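Local coordinates for protein Csm3 (Thermoplasma volcanium, PDB 6AE2) that probably binds CRISPR RNA as a RAMP-type backbone subunit of the type III-A effector complex and is thought to cleave its target RNA, at residues K84-I87 with R88-E92; D103-S106 with K107-Y111; M193-C196 with L197-I201; G210-T214 with R215-S219. One frame throughout, in Å; residues are numbered along the deposited sequence.

Contact 1: K84-I87 with R88-E92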
ATOM      1  N   LYS A  84      11.593  10.335   1.947  1.00 32.54           N
ATOM      2  CA  LYS A  84      12.620  10.874   1.063  1.00 27.16           C
ATOM      3  C   LYS A  84      13.473   9.763   0.464  1.00 29.35           C
ATOM      4  O   LYS A  84      13.770   9.769  -0.737  1.00 31.62           O
ATOM      5  CB  LYS A  84      13.490  11.870   1.825  1.00 30.32           C
ATOM      6  CG  LYS A  84      14.258  12.829   0.935  1.00 29.99           C
ATOM      7  CD  LYS A  84      15.261  13.642   1.734  1.00 31.74           C
ATOM      8  CE  LYS A  84      16.056  14.567   0.830  1.00 39.14           C
ATOM      9  NZ  LYS A  84      17.127  15.285   1.570  1.00 46.61           N
ATOM     10  N   GLY A  85      13.874   8.795   1.290  1.00 21.56           N
ATOM     11  CA  GLY A  85      14.683   7.698   0.784  1.00 23.41           C
ATOM     12  C   GLY A  85      13.943   6.843  -0.227  1.00 29.78           C
ATOM     13  O   GLY A  85      14.526   6.390  -1.216  1.00 29.62           O
ATOM     14  N   LYS A  86      12.649   6.616   0.000  1.00 32.74           N
ATOM     15  CA  LYS A  86      11.876   5.797  -0.926  1.00 31.19           C
ATOM     16  C   LYS A  86      11.635   6.535  -2.238  1.00 31.24           C
ATOM     17  O   LYS A  86      11.806   5.965  -3.321  1.00 27.89           O
ATOM     18  CB  LYS A  86      10.550   5.380  -0.286  1.00 27.23           C
ATOM     19  CG  LYS A  86       9.738   4.416  -1.132  1.00 30.98           C
ATOM     20  CD  LYS A  86      10.611   3.279  -1.638  1.00 37.69           C
ATOM     21  CE  LYS A  86       9.824   2.305  -2.494  1.00 45.29           C
ATOM     22  NZ  LYS A  86      10.147   0.892  -2.153  1.00 54.92           N
ATOM     23  N   ILE A  87      11.242   7.809  -2.158  1.00 30.47           N
ATOM     24  CA  ILE A  87      11.010   8.586  -3.373  1.00 32.68           C
ATOM     25  C   ILE A  87      12.297   8.709  -4.175  1.00 35.33           C
ATOM     26  O   ILE A  87      12.293   8.590  -5.408  1.00 40.90           O
ATOM     27  CB  ILE A  87      10.426   9.970  -3.026  1.00 37.43           C
ATOM     28  CG1 ILE A  87       9.031   9.834  -2.416  1.00 36.63           C
ATOM     29  CG2 ILE A  87      10.371  10.858  -4.261  1.00 36.86           C
ATOM     30  CD1 ILE A  87       8.466  11.149  -1.918  1.00 37.10           C
ATOM     31  N   ARG A  88      13.421   8.935  -3.490  1.00 37.22           N
ATOM     32  CA  ARG A  88      14.697   9.071  -4.184  1.00 36.62           C
ATOM     33  C   ARG A  88      15.062   7.781  -4.910  1.00 36.02           C
ATOM     34  O   ARG A  88      15.432   7.802  -6.090  1.00 35.54           O
ATOM     35  CB  ARG A  88      15.797   9.459  -3.197  1.00 33.22           C
ATOM     36  CG  ARG A  88      16.991  10.127  -3.856  1.00 37.27           C
ATOM     37  CD  ARG A  88      18.308   9.629  -3.283  1.00 46.02           C
ATOM     38  NE  ARG A  88      19.446  10.155  -4.033  1.00 57.30           N
ATOM     39  CZ  ARG A  88      20.159  11.215  -3.667  1.00 58.95           C
ATOM     40  NH1 ARG A  88      19.859  11.869  -2.553  1.00 58.39           N
ATOM     41  NH2 ARG A  88      21.175  11.624  -4.416  1.00 60.19           N
ATOM     42  N   SER A  89      14.951   6.642  -4.218  1.00 34.67           N
ATOM     43  CA  SER A  89      15.282   5.364  -4.840  1.00 39.49           C
ATOM     44  C   SER A  89      14.387   5.073  -6.036  1.00 41.99           C
ATOM     45  O   SER A  89      14.840   4.471  -7.017  1.00 45.14           O
ATOM     46  CB  SER A  89      15.181   4.238  -3.814  1.00 39.96           C
ATOM     47  OG  SER A  89      13.828   3.953  -3.503  1.00 56.56           O
ATOM     48  N   LEU A  90      13.120   5.497  -5.980  1.00 37.88           N
ATOM     49  CA  LEU A  90      12.209   5.257  -7.094  1.00 39.43           C
ATOM     50  C   LEU A  90      12.598   6.077  -8.318  1.00 42.82           C
ATOM     51  O   LEU A  90      12.507   5.592  -9.453  1.00 38.88           O
ATOM     52  CB  LEU A  90      10.774   5.572  -6.675  1.00 41.76           C
ATOM     53  CG  LEU A  90      10.130   4.588  -5.695  1.00 36.24           C
ATOM     54  CD1 LEU A  90       9.021   5.267  -4.919  1.00 32.79           C
ATOM     55  CD2 LEU A  90       9.601   3.370  -6.429  1.00 34.78           C
ATOM     56  N   LEU A  91      13.033   7.322  -8.111  1.00 43.76           N
ATOM     57  CA  LEU A  91      13.457   8.143  -9.241  1.00 40.51           C
ATOM     58  C   LEU A  91      14.761   7.627  -9.835  1.00 36.55           C
ATOM     59  O   LEU A  91      14.957   7.679 -11.054  1.00 38.52           O
ATOM     60  CB  LEU A  91      13.593   9.601  -8.810  1.00 35.39           C
ATOM     61  CG  LEU A  91      12.282  10.307  -8.459  1.00 32.96           C
ATOM     62  CD1 LEU A  91      12.527  11.450  -7.480  1.00 27.64           C
ATOM     63  CD2 LEU A  91      11.582  10.804  -9.716  1.00 33.23           C
ATOM     64  N   GLU A  92      15.661   7.121  -8.991  1.00 42.43           N
ATOM     65  CA  GLU A  92      16.887   6.516  -9.494  1.00 48.86           C
ATOM     66  C   GLU A  92      16.621   5.205 -10.220  1.00 55.00           C
ATOM     67  O   GLU A  92      17.438   4.795 -11.051  1.00 55.99           O
ATOM     68  CB  GLU A  92      17.873   6.295  -8.346  1.00 44.94           C
ATOM     69  CG  GLU A  92      18.428   7.583  -7.762  1.00 45.51           C
ATOM     70  CD  GLU A  92      19.023   7.394  -6.382  1.00 58.10           C
ATOM     71  OE1 GLU A  92      18.532   6.524  -5.633  1.00 62.17           O
ATOM     72  OE2 GLU A  92      19.983   8.121  -6.043  1.00 61.81           O
TER

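Contact 2: D103-S106 with K107-Y111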
ATOM      1  N   ASP A 103      21.208  16.359 -13.356  1.00 63.68           N
ATOM      2  CA  ASP A 103      20.869  15.502 -12.221  1.00 61.00           C
ATOM      3  C   ASP A 103      20.084  16.329 -11.207  1.00 57.45           C
ATOM      4  O   ASP A 103      20.591  16.754 -10.166  1.00 60.83           O
ATOM      5  CB  ASP A 103      22.128  14.897 -11.613  1.00 62.39           C
ATOM      6  CG  ASP A 103      21.843  13.659 -10.787  1.00 65.44           C
ATOM      7  OD1 ASP A 103      20.653  13.332 -10.587  1.00 66.12           O
ATOM      8  OD2 ASP A 103      22.811  13.010 -10.337  1.00 68.44           O
ATOM      9  N   ILE A 104      18.810  16.563 -11.531  1.00 50.81           N
ATOM     10  CA  ILE A 104      17.941  17.296 -10.618  1.00 47.30           C
ATOM     11  C   ILE A 104      17.655  16.470  -9.370  1.00 47.53           C
ATOM     12  O   ILE A 104      17.432  17.025  -8.287  1.00 49.20           O
ATOM     13  CB  ILE A 104      16.645  17.715 -11.339  1.00 47.80           C
ATOM     14  CG1 ILE A 104      15.773  18.584 -10.428  1.00 46.89           C
ATOM     15  CG2 ILE A 104      15.879  16.491 -11.828  1.00 46.87           C
ATOM     16  CD1 ILE A 104      14.805  19.468 -11.179  1.00 50.26           C
ATOM     17  N   VAL A 105      17.665  15.141  -9.496  1.00 42.63           N
ATOM     18  CA  VAL A 105      17.464  14.277  -8.335  1.00 42.25           C
ATOM     19  C   VAL A 105      18.552  14.526  -7.300  1.00 48.40           C
ATOM     20  O   VAL A 105      18.271  14.763  -6.119  1.00 49.98           O
ATOM     21  CB  VAL A 105      17.424  12.799  -8.767  1.00 41.46           C
ATOM     22  CG1 VAL A 105      17.570  11.883  -7.560  1.00 35.31           C
ATOM     23  CG2 VAL A 105      16.139  12.500  -9.520  1.00 34.10           C
ATOM     24  N   SER A 106      19.815  14.482  -7.733  1.00 54.60           N
ATOM     25  CA  SER A 106      20.921  14.772  -6.827  1.00 55.88           C
ATOM     26  C   SER A 106      20.829  16.195  -6.294  1.00 55.93           C
ATOM     27  O   SER A 106      20.991  16.432  -5.091  1.00 58.44           O
ATOM     28  CB  SER A 106      22.256  14.553  -7.542  1.00 55.98           C
ATOM     29  OG  SER A 106      22.714  13.218  -7.406  1.00 46.00           O
ATOM     30  N   LYS A 107      20.556  17.160  -7.178  1.00 48.53           N
ATOM     31  CA  LYS A 107      20.527  18.559  -6.765  1.00 53.16           C
ATOM     32  C   LYS A 107      19.447  18.821  -5.722  1.00 61.12           C
ATOM     33  O   LYS A 107      19.618  19.685  -4.855  1.00 64.62           O
ATOM     34  CB  LYS A 107      20.320  19.460  -7.980  1.00 61.38           C
ATOM     35  CG  LYS A 107      20.841  20.875  -7.793  1.00 73.52           C
ATOM     36  CD  LYS A 107      22.286  20.870  -7.320  1.00 81.97           C
ATOM     37  CE  LYS A 107      22.802  22.281  -7.093  1.00 81.80           C
ATOM     38  NZ  LYS A 107      23.932  22.611  -8.005  1.00 81.24           N
ATOM     39  N   MET A 108      18.336  18.087  -5.783  1.00 60.05           N
ATOM     40  CA  MET A 108      17.252  18.256  -4.819  1.00 54.50           C
ATOM     41  C   MET A 108      17.483  17.421  -3.562  1.00 59.42           C
ATOM     42  O   MET A 108      17.535  17.955  -2.451  1.00 66.13           O
ATOM     43  CB  MET A 108      15.913  17.888  -5.466  1.00 50.15           C
ATOM     44  CG  MET A 108      15.264  19.013  -6.249  1.00 49.87           C
ATOM     45  SD  MET A 108      13.540  18.659  -6.636  1.00 52.54           S
ATOM     46  CE  MET A 108      12.806  18.704  -5.003  1.00 41.92           C
ATOM     47  N   PHE A 109      17.625  16.106  -3.729  1.00 59.69           N
ATOM     48  CA  PHE A 109      17.724  15.193  -2.598  1.00 58.78           C
ATOM     49  C   PHE A 109      19.125  15.128  -2.000  1.00 65.87           C
ATOM     50  O   PHE A 109      19.301  14.497  -0.951  1.00 64.49           O
ATOM     51  CB  PHE A 109      17.270  13.792  -3.020  1.00 47.59           C
ATOM     52  CG  PHE A 109      15.829  13.725  -3.458  1.00 46.10           C
ATOM     53  CD1 PHE A 109      15.441  14.190  -4.705  1.00 45.86           C
ATOM     54  CD2 PHE A 109      14.862  13.195  -2.620  1.00 43.20           C
ATOM     55  CE1 PHE A 109      14.119  14.130  -5.106  1.00 41.29           C
ATOM     56  CE2 PHE A 109      13.537  13.131  -3.016  1.00 40.29           C
ATOM     57  CZ  PHE A 109      13.167  13.600  -4.260  1.00 33.95           C
ATOM     58  N   GLY A 110      20.112  15.751  -2.625  1.00 72.17           N
ATOM     59  CA  GLY A 110      21.448  15.801  -2.064  1.00 73.17           C
ATOM     60  C   GLY A 110      22.409  14.853  -2.758  1.00 73.52           C
ATOM     61  O   GLY A 110      22.036  13.770  -3.224  1.00 72.90           O
ATOM     62  N   TYR A 111      23.671  15.264  -2.825  1.00 76.70           N
ATOM     63  CA  TYR A 111      24.724  14.437  -3.405  1.00 76.96           C
ATOM     64  C   TYR A 111      25.293  13.478  -2.362  1.00 78.58           C
ATOM     65  O   TYR A 111      26.172  12.669  -2.659  1.00 81.74           O
ATOM     66  CB  TYR A 111      25.840  15.308  -3.983  1.00 74.87           C
ATOM     67  CG  TYR A 111      25.467  16.026  -5.263  1.00 73.14           C
ATOM     68  CD1 TYR A 111      24.754  17.219  -5.234  1.00 67.91           C
ATOM     69  CD2 TYR A 111      25.831  15.511  -6.502  1.00 71.84           C
ATOM     70  CE1 TYR A 111      24.413  17.879  -6.403  1.00 64.84           C
ATOM     71  CE2 TYR A 111      25.494  16.163  -7.675  1.00 69.35           C
ATOM     72  CZ  TYR A 111      24.785  17.346  -7.621  1.00 69.13           C
ATOM     73  OH  TYR A 111      24.447  17.998  -8.786  1.00 72.37           O
TER

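Contact 3: M193-C196 with L197-I201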
ATOM      1  N   MET A 193      11.725  21.382 -10.473  1.00 38.94           N
ATOM      2  CA  MET A 193      11.920  20.760  -9.166  1.00 37.28           C
ATOM      3  C   MET A 193      10.602  20.262  -8.589  1.00 35.32           C
ATOM      4  O   MET A 193      10.524  19.142  -8.069  1.00 32.76           O
ATOM      5  CB  MET A 193      12.587  21.746  -8.210  1.00 38.53           C
ATOM      6  CG  MET A 193      14.015  22.095  -8.578  1.00 45.75           C
ATOM      7  SD  MET A 193      14.794  23.059  -7.278  1.00 47.64           S
ATOM      8  CE  MET A 193      14.230  24.680  -7.764  1.00 52.09           C
ATOM      9  N   ILE A 194       9.555  21.087  -8.658  1.00 30.12           N
ATOM     10  CA  ILE A 194       8.229  20.641  -8.236  1.00 40.32           C
ATOM     11  C   ILE A 194       7.817  19.408  -9.030  1.00 49.14           C
ATOM     12  O   ILE A 194       7.333  18.418  -8.469  1.00 45.23           O
ATOM     13  CB  ILE A 194       7.203  21.777  -8.388  1.00 37.72           C
ATOM     14  CG1 ILE A 194       7.438  22.861  -7.335  1.00 37.90           C
ATOM     15  CG2 ILE A 194       5.783  21.232  -8.301  1.00 26.03           C
ATOM     16  CD1 ILE A 194       6.921  24.223  -7.747  1.00 36.57           C
ATOM     17  N   LYS A 195       8.025  19.447 -10.350  1.00 48.25           N
ATOM     18  CA  LYS A 195       7.658  18.314 -11.191  1.00 51.73           C
ATOM     19  C   LYS A 195       8.416  17.056 -10.783  1.00 50.71           C
ATOM     20  O   LYS A 195       7.821  15.979 -10.660  1.00 55.89           O
ATOM     21  CB  LYS A 195       7.915  18.648 -12.661  1.00 52.48           C
ATOM     22  CG  LYS A 195       8.085  17.434 -13.557  1.00 59.58           C
ATOM     23  CD  LYS A 195       8.148  17.834 -15.022  1.00 63.24           C
ATOM     24  CE  LYS A 195       8.279  16.618 -15.925  1.00 59.70           C
ATOM     25  NZ  LYS A 195       9.230  16.868 -17.047  1.00 63.97           N
ATOM     26  N   CYS A 196       9.727  17.173 -10.551  1.00 42.80           N
ATOM     27  CA  CYS A 196      10.496  16.024 -10.084  1.00 36.11           C
ATOM     28  C   CYS A 196       9.952  15.500  -8.760  1.00 37.42           C
ATOM     29  O   CYS A 196       9.943  14.288  -8.518  1.00 36.55           O
ATOM     30  CB  CYS A 196      11.970  16.404  -9.947  1.00 38.76           C
ATOM     31  SG  CYS A 196      12.967  15.207  -9.033  1.00 43.11           S
ATOM     32  N   LEU A 197       9.482  16.399  -7.895  1.00 40.69           N
ATOM     33  CA  LEU A 197       8.883  15.977  -6.633  1.00 35.50           C
ATOM     34  C   LEU A 197       7.537  15.300  -6.863  1.00 40.88           C
ATOM     35  O   LEU A 197       7.239  14.267  -6.253  1.00 40.23           O
ATOM     36  CB  LEU A 197       8.731  17.180  -5.701  1.00 27.76           C
ATOM     37  CG  LEU A 197       8.081  16.959  -4.331  1.00 31.18           C
ATOM     38  CD1 LEU A 197       8.630  15.717  -3.635  1.00 35.32           C
ATOM     39  CD2 LEU A 197       8.255  18.193  -3.454  1.00 31.78           C
ATOM     40  N   LYS A 198       6.712  15.870  -7.746  1.00 41.19           N
ATOM     41  CA  LYS A 198       5.371  15.338  -7.963  1.00 30.04           C
ATOM     42  C   LYS A 198       5.417  13.922  -8.527  1.00 35.74           C
ATOM     43  O   LYS A 198       4.741  13.019  -8.017  1.00 34.52           O
ATOM     44  CB  LYS A 198       4.579  16.261  -8.893  1.00 28.61           C
ATOM     45  CG  LYS A 198       4.303  17.650  -8.332  1.00 34.71           C
ATOM     46  CD  LYS A 198       2.908  17.752  -7.741  1.00 34.08           C
ATOM     47  CE  LYS A 198       2.517  19.204  -7.500  1.00 32.62           C
ATOM     48  NZ  LYS A 198       2.299  19.939  -8.778  1.00 42.11           N
ATOM     49  N   THR A 199       6.208  13.706  -9.584  1.00 37.03           N
ATOM     50  CA  THR A 199       6.248  12.380 -10.197  1.00 41.77           C
ATOM     51  C   THR A 199       6.906  11.356  -9.284  1.00 40.83           C
ATOM     52  O   THR A 199       6.584  10.164  -9.362  1.00 40.12           O
ATOM     53  CB  THR A 199       6.969  12.421 -11.547  1.00 40.29           C
ATOM     54  OG1 THR A 199       8.383  12.337 -11.344  1.00 41.48           O
ATOM     55  CG2 THR A 199       6.634  13.691 -12.304  1.00 45.07           C
ATOM     56  N   GLY A 200       7.828  11.789  -8.423  1.00 36.25           N
ATOM     57  CA  GLY A 200       8.329  10.892  -7.396  1.00 31.69           C
ATOM     58  C   GLY A 200       7.224  10.417  -6.473  1.00 29.91           C
ATOM     59  O   GLY A 200       7.168   9.240  -6.105  1.00 26.51           O
ATOM     60  N   ILE A 201       6.320  11.325  -6.099  1.00 30.72           N
ATOM     61  CA  ILE A 201       5.155  10.945  -5.307  1.00 36.70           C
ATOM     62  C   ILE A 201       4.259  10.003  -6.102  1.00 33.18           C
ATOM     63  O   ILE A 201       3.713   9.036  -5.557  1.00 29.98           O
ATOM     64  CB  ILE A 201       4.398  12.204  -4.843  1.00 33.84           C
ATOM     65  CG1 ILE A 201       5.163  12.901  -3.715  1.00 28.20           C
ATOM     66  CG2 ILE A 201       2.976  11.860  -4.405  1.00 20.08           C
ATOM     67  CD1 ILE A 201       4.569  14.232  -3.305  1.00 23.07           C
TER

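Contact 4: G210-T214 with R215-S219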
ATOM      1  N   GLY A 210       7.877   1.523   3.680  1.00 31.59           N
ATOM      2  CA  GLY A 210       8.217   0.532   4.679  1.00 22.58           C
ATOM      3  C   GLY A 210       8.594  -0.807   4.072  1.00 37.41           C
ATOM      4  O   GLY A 210       9.037  -0.910   2.923  1.00 37.28           O
ATOM      5  N   GLY A 211       8.405  -1.858   4.872  1.00 36.22           N
ATOM      6  CA  GLY A 211       8.775  -3.201   4.494  1.00 40.99           C
ATOM      7  C   GLY A 211       7.571  -4.064   4.146  1.00 43.13           C
ATOM      8  O   GLY A 211       6.416  -3.687   4.336  1.00 43.84           O
ATOM      9  N   ASN A 212       7.879  -5.249   3.614  1.00 44.93           N
ATOM     10  CA  ASN A 212       6.880  -6.261   3.260  1.00 47.79           C
ATOM     11  C   ASN A 212       5.922  -5.767   2.178  1.00 43.99           C
ATOM     12  O   ASN A 212       4.745  -6.134   2.161  1.00 44.01           O
ATOM     13  CB  ASN A 212       6.104  -6.728   4.495  1.00 53.20           C
ATOM     14  CG  ASN A 212       6.984  -7.452   5.497  1.00 67.17           C
ATOM     15  OD1 ASN A 212       7.434  -8.570   5.249  1.00 76.20           O
ATOM     16  ND2 ASN A 212       7.238  -6.813   6.634  1.00 67.47           N
ATOM     17  N   GLY A 213       6.424  -4.936   1.261  1.00 37.82           N
ATOM     18  CA  GLY A 213       5.596  -4.472   0.161  1.00 36.15           C
ATOM     19  C   GLY A 213       5.195  -5.575  -0.794  1.00 47.47           C
ATOM     20  O   GLY A 213       4.150  -5.486  -1.447  1.00 52.05           O
ATOM     21  N   THR A 214       6.015  -6.625  -0.899  1.00 51.44           N
ATOM     22  CA  THR A 214       5.619  -7.792  -1.679  1.00 59.38           C
ATOM     23  C   THR A 214       4.424  -8.499  -1.051  1.00 63.81           C
ATOM     24  O   THR A 214       3.588  -9.061  -1.769  1.00 66.48           O
ATOM     25  CB  THR A 214       6.794  -8.762  -1.817  1.00 56.96           C
ATOM     26  OG1 THR A 214       7.406  -8.960  -0.536  1.00 49.07           O
ATOM     27  CG2 THR A 214       7.826  -8.209  -2.787  1.00 58.44           C
ATOM     28  N   ARG A 215       4.328  -8.480   0.281  1.00 54.66           N
ATOM     29  CA  ARG A 215       3.171  -9.027   0.977  1.00 47.73           C
ATOM     30  C   ARG A 215       1.941  -8.137   0.863  1.00 42.49           C
ATOM     31  O   ARG A 215       0.863  -8.539   1.313  1.00 42.19           O
ATOM     32  CB  ARG A 215       3.504  -9.248   2.455  1.00 46.90           C
ATOM     33  CG  ARG A 215       4.703 -10.146   2.706  1.00 50.46           C
ATOM     34  CD  ARG A 215       4.271 -11.433   3.381  1.00 63.05           C
ATOM     35  NE  ARG A 215       5.393 -12.144   3.985  1.00 74.69           N
ATOM     36  CZ  ARG A 215       5.335 -13.403   4.404  1.00 85.04           C
ATOM     37  NH1 ARG A 215       4.209 -14.094   4.286  1.00 85.49           N
ATOM     38  NH2 ARG A 215       6.404 -13.973   4.942  1.00 89.59           N
ATOM     39  N   GLY A 216       2.072  -6.950   0.281  1.00 37.93           N
ATOM     40  CA  GLY A 216       0.969  -6.021   0.175  1.00 35.46           C
ATOM     41  C   GLY A 216       0.932  -4.935   1.225  1.00 34.45           C
ATOM     42  O   GLY A 216      -0.092  -4.253   1.345  1.00 33.96           O
ATOM     43  N   TYR A 217       2.006  -4.751   1.987  1.00 30.49           N
ATOM     44  CA  TYR A 217       2.040  -3.721   3.011  1.00 24.52           C
ATOM     45  C   TYR A 217       2.289  -2.349   2.391  1.00 22.85           C
ATOM     46  O   TYR A 217       2.800  -2.221   1.277  1.00 27.66           O
ATOM     47  CB  TYR A 217       3.140  -3.993   4.042  1.00 24.30           C
ATOM     48  CG  TYR A 217       2.947  -5.174   4.974  1.00 30.94           C
ATOM     49  CD1 TYR A 217       2.301  -6.334   4.560  1.00 27.55           C
ATOM     50  CD2 TYR A 217       3.438  -5.129   6.274  1.00 28.46           C
ATOM     51  CE1 TYR A 217       2.144  -7.409   5.417  1.00 27.52           C
ATOM     52  CE2 TYR A 217       3.285  -6.196   7.136  1.00 32.24           C
ATOM     53  CZ  TYR A 217       2.638  -7.332   6.706  1.00 36.86           C
ATOM     54  OH  TYR A 217       2.490  -8.392   7.571  1.00 38.58           O
ATOM     55  N   GLY A 218       1.909  -1.313   3.137  1.00 22.81           N
ATOM     56  CA  GLY A 218       2.453   0.016   2.929  1.00 26.16           C
ATOM     57  C   GLY A 218       2.030   0.750   1.678  1.00 26.24           C
ATOM     58  O   GLY A 218       2.781   1.606   1.202  1.00 33.73           O
ATOM     59  N   SER A 219       0.855   0.459   1.127  1.00 25.15           N
ATOM     60  CA  SER A 219       0.327   1.319   0.078  1.00 26.52           C
ATOM     61  C   SER A 219      -0.167   2.613   0.704  1.00 20.26           C
ATOM     62  O   SER A 219      -0.847   2.596   1.735  1.00 19.42           O
ATOM     63  CB  SER A 219      -0.801   0.632  -0.681  1.00 21.34           C
ATOM     64  OG  SER A 219      -1.561   1.584  -1.409  1.00 36.53           O
TER

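Contact 1: K84-I87 with R88-E92
K86 and L90, one helical turn apart, show how a long polar chain can pack as an apolar one: the lysine slants across the leucine, and its CE lies 3.9 Å from L90 CD1. K86 CG is anti to the backbone N (chi1 -175°), after which the chain bends at chi2 and runs its methylenes over the leucine methyl; the ammonium end belongs to a cation-pi interaction with Y208. S89 has chi1 at 73°, its OG between its own N and carbonyl carbon, and donates to K86 O at 2.9 Å. L90 N reaches K86 O at 3.0 Å from the same face, giving one carbonyl two donors.

These residues make up most of helix 80-93, one of the helices of the RAMP fold. On its buried side I87 and L91 lie side by side, CG2 of the former 3.9 Å from CD1 of the latter; I87 packs on F109 and L91 on V105 of helix 104-109. R88 reaches along the helix and across to the next one: its NE makes a salt bridge to E92 OE2 at 2.9 Å, meeting that oxygen 57° above the carboxylate plane while the glutamate stays near the guanidinium plane, and its NH2 donates to G110 O.

Contact 2: D103-S106 with K107-Y111
S106 CB sits over one face of the Y111 ring in a CH-pi contact, 3.7 Å from its centroid, close to the ring normal and offset toward the rim. The same serine looks back along the chain with its polar atoms. Its OG donates to D103 OD2 at 2.9 Å and its N to D103 OD1 at 3.2 Å, so the two carboxylate oxygens hold one residue, both approached from above the carboxylate plane. D103 CG is anti to its own N (chi1 -160°), which places the carboxylate over the start of the helix, where the helix dipole would probably stabilise its negative charge.

The apolar side chains pair one helical turn apart. I104 CG1 lies 4.2 Å from M108 CG, and V105 CG1 is equally far from F109 CD1. The phenyl ring presents its edge to V105 O, the carbonyl that accepts F109 N at 2.8 Å. These residues face inward: F109 packs on L91 of helix 80-93, I104 and M108 on M193 of helix 190-205.

At the far end G110 N donates to S106 O at 2.7 Å, and G110 itself takes a positive phi of 104°. A short helix bounded in this way, by an aspartate N-cap bonded to the third residue and a glycine at its C-terminal exit, is a standard example of helix capping.

Contact 3: M193-C196 with L197-I201
Peptide planes are the flat groups through which I194 meets K198 and C196 meets G200, and they are used differently. K198 N donates to I194 O at 2.7 Å, and T199 N donates to K195 O almost straight, with an N-H...O angle of 177°. One residue further on, G200 N comes to C196 O at 3.3 Å from 39° above the carbonyl plane. L197 N donates to M193 O at 2.9 Å in the turn before.

Alongside these bonds, I194 and K198 lie side by side and point the same way. The lysine first lies beside the isoleucine, K198 CG 3.9 Å from I194 CG2; bends at chi2 and chi4 then bring its NZ to 3.7 Å from the same methyl. An aliphatic branch thus lines much of a charged chain on the exposed side. T199 has OG1 between its N and carbonyl carbon (chi1 83°), leaving CG2 as the atom that lies beside K195 O.

Helix 190-205 is packed on several sides. M193 rests on I184 and L197 on L182 of strand 175-185, in the large antiparallel sheet. C196 and T199 meet L91 of helix 80-93, I201 meets I87 of the same helix, and helix 104-109 lies against M193. T199 further touches Y235 of the second subunit.

Contact 4: G210-T214 with R215-S219
The first torsions of N212 and Y217, -65° and -69°, set both side chains beside their own backbone N and send them off the loop side by side, so that N212 CB comes over one face of the tyrosine ring. It lies 3.6 Å from the ring centroid in a CH-pi contact, offset toward the rim, while the amide is turned 47° from the ring plane and its ND2 comes 4.0 Å from Y217 CE2. R215 has a similar first torsion and runs alongside N212 in the same direction; its CG is 4.1 Å from N212 OD1. The polar ends of R215 and Y217 both go to E152, whose carboxylate takes a salt bridge from R215 and a hydrogen bond with Y217 OH.

The backbone of the loop closes on itself. N212 O accepts Y217 N at 3.1 Å and, weakly, R215 N, while G216 N reaches G213 O at 3.1 Å across a type I turn. G216 has a positive phi of the kind glycine adopts readily. Nested bonds of this kind, six-to-one outside and five-to-two inside with a glycine at the exit, are those of a Schellman motif. They shape the glycine-rich segment G210-G218, which matches in character and place the glycine-rich loop near the C-terminal end of RAMP proteins, a feature associated with RNA binding in the family.

Contacts 1, 2 and 3 belong to one helical cluster: I87 and L91 of contact 1 pack on G200 and T199 of contact 3, and V105 and M108 of contact 2 meet C196 and M193. Contact 3 is the buried member, against the sheet; contacts 1 and 2 are partly buried, apolar on one side and salt-bridged or capped on the other. Contact 4 touches none of them; its centre is about 16 Å from that of contact 1, the nearest, and it is a loop governed by glycines and turn bonds instead of helical ones. Contacts 3 and 4 both reach the second subunit.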